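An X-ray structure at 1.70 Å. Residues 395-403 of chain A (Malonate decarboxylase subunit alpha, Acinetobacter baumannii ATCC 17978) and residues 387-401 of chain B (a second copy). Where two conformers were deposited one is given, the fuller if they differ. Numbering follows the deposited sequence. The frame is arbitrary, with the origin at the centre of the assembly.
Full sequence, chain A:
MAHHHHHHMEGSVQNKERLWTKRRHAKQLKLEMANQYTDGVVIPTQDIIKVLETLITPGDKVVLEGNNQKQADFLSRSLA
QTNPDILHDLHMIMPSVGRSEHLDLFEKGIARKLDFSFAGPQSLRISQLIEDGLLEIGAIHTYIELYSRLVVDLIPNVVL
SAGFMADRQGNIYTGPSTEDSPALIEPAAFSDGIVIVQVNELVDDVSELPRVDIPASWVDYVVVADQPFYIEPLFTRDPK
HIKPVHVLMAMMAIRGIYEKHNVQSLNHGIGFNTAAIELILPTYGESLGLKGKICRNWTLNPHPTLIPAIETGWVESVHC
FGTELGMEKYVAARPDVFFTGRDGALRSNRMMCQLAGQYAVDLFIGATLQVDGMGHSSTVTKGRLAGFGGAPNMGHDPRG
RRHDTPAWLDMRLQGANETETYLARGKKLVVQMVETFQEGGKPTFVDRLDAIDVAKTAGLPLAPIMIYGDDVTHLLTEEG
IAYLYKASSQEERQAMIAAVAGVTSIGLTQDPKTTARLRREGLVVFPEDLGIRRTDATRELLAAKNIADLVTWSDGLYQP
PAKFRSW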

# COMPACT_ATOMS: atom_id res chain seq x y z
N GLY A 395 -8.06 -4.96 8.12
CA GLY A 395 -8.75 -4.65 9.36
C GLY A 395 -8.07 -3.60 10.22
O GLY A 395 -7.80 -3.83 11.40
N HIS A 396 -7.81 -2.43 9.65
CA HIS A 396 -7.39 -1.29 10.44
C HIS A 396 -7.93 -0.01 9.81
O HIS A 396 -8.30 0.02 8.63
CB HIS A 396 -5.86 -1.22 10.58
CG HIS A 396 -5.16 -0.75 9.34
ND1 HIS A 396 -4.76 -1.62 8.34
CD2 HIS A 396 -4.80 0.49 8.93
CE1 HIS A 396 -4.20 -0.93 7.36
NE2 HIS A 396 -4.19 0.35 7.70
N ASP A 397 -8.00 1.03 10.62
CA ASP A 397 -8.34 2.36 10.15
C ASP A 397 -7.13 2.97 9.45
O ASP A 397 -6.11 3.25 10.11
CB ASP A 397 -8.77 3.24 11.32
CG ASP A 397 -9.15 4.64 10.88
OD1 ASP A 397 -9.66 4.78 9.74
OD2 ASP A 397 -8.95 5.58 11.67
N PRO A 398 -7.17 3.16 8.13
CA PRO A 398 -6.01 3.70 7.41
C PRO A 398 -5.80 5.18 7.71
O PRO A 398 -6.55 6.02 7.18
CB PRO A 398 -6.37 3.46 5.93
CG PRO A 398 -7.90 3.52 5.91
CD PRO A 398 -8.33 2.93 7.24
N ARG A 399 -4.81 5.51 8.54
CA ARG A 399 -4.65 6.88 9.01
C ARG A 399 -3.96 7.79 8.00
O ARG A 399 -3.82 8.99 8.26
CB ARG A 399 -3.89 6.87 10.35
CG ARG A 399 -4.65 6.15 11.49
CD ARG A 399 -5.80 7.00 12.06
NE ARG A 399 -6.64 6.30 13.04
CZ ARG A 399 -6.37 6.24 14.34
NH1 ARG A 399 -5.29 6.83 14.84
NH2 ARG A 399 -7.19 5.59 15.16
N GLY A 400 -3.53 7.25 6.86
CA GLY A 400 -3.04 8.05 5.76
C GLY A 400 -4.14 8.44 4.80
O GLY A 400 -3.91 9.25 3.89
N ARG A 401 -5.34 7.92 4.99
CA ARG A 401 -6.45 8.19 4.09
C ARG A 401 -7.04 9.58 4.32
O ARG A 401 -7.27 10.01 5.46
CB ARG A 401 -7.55 7.14 4.24
CG ARG A 401 -8.82 7.50 3.47
CD ARG A 401 -9.88 6.40 3.43
NE ARG A 401 -11.13 6.97 2.90
CZ ARG A 401 -12.15 6.27 2.45
NH1 ARG A 401 -12.10 4.94 2.41
NH2 ARG A 401 -13.22 6.91 2.01
N ARG A 402 -7.30 10.29 3.22
CA ARG A 402 -7.89 11.63 3.26
C ARG A 402 -9.17 11.78 2.46
O ARG A 402 -9.95 12.70 2.76
CB ARG A 402 -6.87 12.66 2.78
CG ARG A 402 -5.55 12.69 3.60
CD ARG A 402 -5.81 13.23 5.01
NE ARG A 402 -4.57 13.31 5.80
CZ ARG A 402 -4.15 12.35 6.62
NH1 ARG A 402 -4.83 11.22 6.75
NH2 ARG A 402 -3.01 12.51 7.26
N HIS A 403 -9.45 10.92 1.47
CA HIS A 403 -10.65 11.14 0.67
C HIS A 403 -11.87 10.61 1.40
O HIS A 403 -11.82 9.61 2.13
CB HIS A 403 -10.56 10.50 -0.73
CG HIS A 403 -10.85 9.03 -0.79
ND1 HIS A 403 -9.93 8.07 -0.39
CD2 HIS A 403 -11.93 8.35 -1.24
CE1 HIS A 403 -10.45 6.86 -0.58
NE2 HIS A 403 -11.66 7.00 -1.09
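Chain B, residues 387-401: GFGGAPNMGHDPRGR

Two arginines of like charge lie flat on one another across this contact. The guanidinium of Arg A399 stacks on that of Arg B399, with centres 3.7 Å apart and planes at 21°. Arg A399 NH2 comes within 3.2 Å of Arg B399 CZ and 3.3 Å of Arg B399 NH1. Both nitrogens of the latter pair are donors, so no hydrogen bond joins them. Part of the charge is answered nearby: Arg A399 NE forms a salt bridge with Asp A397 OD2 at 2.8 Å. Arg B399 NE and NH2 are hydrogen-bonded elsewhere in the structure. The two side chains differ in shape. Arg A399 has chi1 to chi3 of m, m, t, whereas Arg B399 has m, t, p.

No direct hydrogen bond crosses between the stretches. They meet by packing and through water, and together bury 560 Å².

Near its start the chain B stretch makes a type II' turn from Phe B388 to Ala B391, in which Gly B389 has positive phi. A short helix ends at Met B394. Gly B395 is the first residue to leave helical angles; a CB there would clash with Ala B391 O. The chain then extends through His B396 and Asp B397 and closes in a type I turn from Pro B398 to Arg B401. Chain A makes the same turn from Pro A398 to Arg A401. Arg A401 N donates to Pro A398 O at 3.1 Å, and Arg B401 N to Pro B398 O at 3.1 Å.

The segments from His A396 to Gly A400 and from His B396 to Gly B400 run in roughly opposite senses, so His A396 and His B396 each meet the turn of the other copy. The CA atoms of His A396 and Gly B400 are 5.7 Å apart. Gly A400 comes closer to the helix, with its CA 4.5 Å from Asn B393 CA.

Each histidine ring carries a glycine over one face. Gly B400 CA is 3.7 Å from the centroid of the His A396 ring, and Gly A400 CA is 3.7 Å from that of His B396. Neither glycine has room for a CB. An ideal one would lie 2.7 Å from His A396 ND1 at Gly B400, and 2.6 Å from His B396 CE1 at Gly A400. His B396 is held in place by its own helix, since ND1 donates to Pro B392 O at 2.7 Å.

Three waters link the copies. Water 1 bonds His A396 NE2 at 2.9 Å and His B396 NE2 at 3.1 Å. Water 2 accepts from Arg A399 N and Arg B399 N, each at 2.9 Å. Water 3 accepts from Arg A402 NH2 at 3.0 Å and donates to Gly B395 O at 2.8 Å.

Arg A402 extends the contact to the start of the chain B stretch. Its CB lies 3.5 Å from Phe B388 CE2. Its guanidinium has Pro B392 over one face, with Arg A402 NH2 3.6 Å from Pro B392 CB. Arg A402 NH1 bonds Arg A399 O at 2.9 Å, which ties this side chain back to the turn.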

# COMPACT_ATOMS: atom_id res chain seq x y z
N GLY B 387 -1.86 20.62 -2.25
CA GLY B 387 -2.13 19.19 -2.19
C GLY B 387 -1.38 18.48 -1.08
O GLY B 387 -0.61 19.06 -0.32
N PHE B 388 -1.63 17.17 -0.99
CA PHE B 388 -0.99 16.32 0.00
C PHE B 388 0.28 15.66 -0.50
O PHE B 388 1.21 15.45 0.30
CB PHE B 388 -1.95 15.23 0.46
CG PHE B 388 -3.14 15.74 1.22
CD1 PHE B 388 -2.99 16.69 2.22
CD2 PHE B 388 -4.40 15.25 0.96
CE1 PHE B 388 -4.09 17.15 2.92
CE2 PHE B 388 -5.50 15.71 1.65
CZ PHE B 388 -5.34 16.65 2.64
N GLY B 389 0.33 15.31 -1.79
CA GLY B 389 1.39 14.44 -2.27
C GLY B 389 1.53 13.21 -1.40
O GLY B 389 0.54 12.55 -1.03
N GLY B 390 2.77 12.89 -1.02
CA GLY B 390 3.03 11.70 -0.23
C GLY B 390 2.89 11.85 1.27
O GLY B 390 2.89 10.85 1.98
N ALA B 391 2.72 13.08 1.77
CA ALA B 391 2.89 13.29 3.21
C ALA B 391 1.89 12.54 4.09
O ALA B 391 2.31 12.03 5.14
CB ALA B 391 2.86 14.79 3.52
N PRO B 392 0.58 12.45 3.77
CA PRO B 392 -0.29 11.64 4.64
C PRO B 392 0.12 10.19 4.72
O PRO B 392 0.06 9.60 5.81
CB PRO B 392 -1.68 11.79 3.98
CG PRO B 392 -1.60 13.11 3.27
CD PRO B 392 -0.20 13.18 2.75
N ASN B 393 0.52 9.58 3.59
CA ASN B 393 0.92 8.18 3.61
C ASN B 393 2.20 8.00 4.41
O ASN B 393 2.38 6.98 5.09
CB ASN B 393 1.12 7.68 2.18
CG ASN B 393 1.64 6.28 2.15
OD1 ASN B 393 0.98 5.35 2.63
ND2 ASN B 393 2.84 6.09 1.57
N MET B 394 3.10 8.97 4.32
CA MET B 394 4.34 8.92 5.08
C MET B 394 4.13 9.33 6.53
O MET B 394 4.82 8.81 7.42
CB MET B 394 5.37 9.85 4.44
CG MET B 394 5.74 9.47 3.02
SD MET B 394 6.68 7.91 3.01
CE MET B 394 7.03 7.75 1.28
N GLY B 395 3.21 10.26 6.78
CA GLY B 395 3.07 10.86 8.10
C GLY B 395 1.90 10.35 8.91
O GLY B 395 1.09 11.15 9.40
N HIS B 396 1.80 9.03 9.07
CA HIS B 396 0.82 8.46 9.98
C HIS B 396 1.38 7.18 10.57
O HIS B 396 2.32 6.56 10.05
CB HIS B 396 -0.52 8.19 9.28
CG HIS B 396 -0.48 7.04 8.33
ND1 HIS B 396 -0.07 7.18 7.02
CD2 HIS B 396 -0.77 5.73 8.50
CE1 HIS B 396 -0.14 6.00 6.42
NE2 HIS B 396 -0.56 5.10 7.29
N ASP B 397 0.79 6.78 11.69
CA ASP B 397 1.12 5.49 12.25
C ASP B 397 0.37 4.39 11.51
O ASP B 397 -0.87 4.38 11.53
CB ASP B 397 0.79 5.46 13.74
CG ASP B 397 1.00 4.09 14.34
OD1 ASP B 397 2.04 3.48 14.08
OD2 ASP B 397 0.10 3.61 15.07
N PRO B 398 1.06 3.47 10.84
CA PRO B 398 0.38 2.45 10.02
C PRO B 398 -0.19 1.35 10.90
O PRO B 398 0.55 0.52 11.44
CB PRO B 398 1.51 1.94 9.12
CG PRO B 398 2.77 2.10 9.96
CD PRO B 398 2.54 3.35 10.80
N ARG B 399 -1.51 1.35 11.06
CA ARG B 399 -2.14 0.45 12.03
C ARG B 399 -2.36 -0.96 11.49
O ARG B 399 -2.87 -1.81 12.24
CB ARG B 399 -3.44 1.06 12.50
CG ARG B 399 -3.16 2.25 13.37
CD ARG B 399 -4.36 3.12 13.39
NE ARG B 399 -5.46 2.55 14.15
CZ ARG B 399 -5.64 2.75 15.44
NH1 ARG B 399 -4.79 3.52 16.12
NH2 ARG B 399 -6.68 2.19 16.04
N GLY B 400 -2.00 -1.23 10.24
CA GLY B 400 -1.90 -2.60 9.77
C GLY B 400 -0.54 -3.23 9.98
O GLY B 400 -0.37 -4.43 9.77
N ARG B 401 0.44 -2.44 10.41
CA ARG B 401 1.79 -2.97 10.57
C ARG B 401 1.90 -3.87 11.80
O ARG B 401 1.41 -3.54 12.89
CB ARG B 401 2.81 -1.83 10.67
CG ARG B 401 4.17 -2.32 11.20
CD ARG B 401 5.27 -1.25 11.08
NE ARG B 401 6.48 -1.72 11.75
CZ ARG B 401 7.68 -1.18 11.61
NH1 ARG B 401 7.88 -0.11 10.83
NH2 ARG B 401 8.70 -1.71 12.29
O HOH W 1 -2.47 2.65 7.51
O HOH W 2 -3.22 3.48 9.96
O HOH W 3 -1.54 11.89 9.75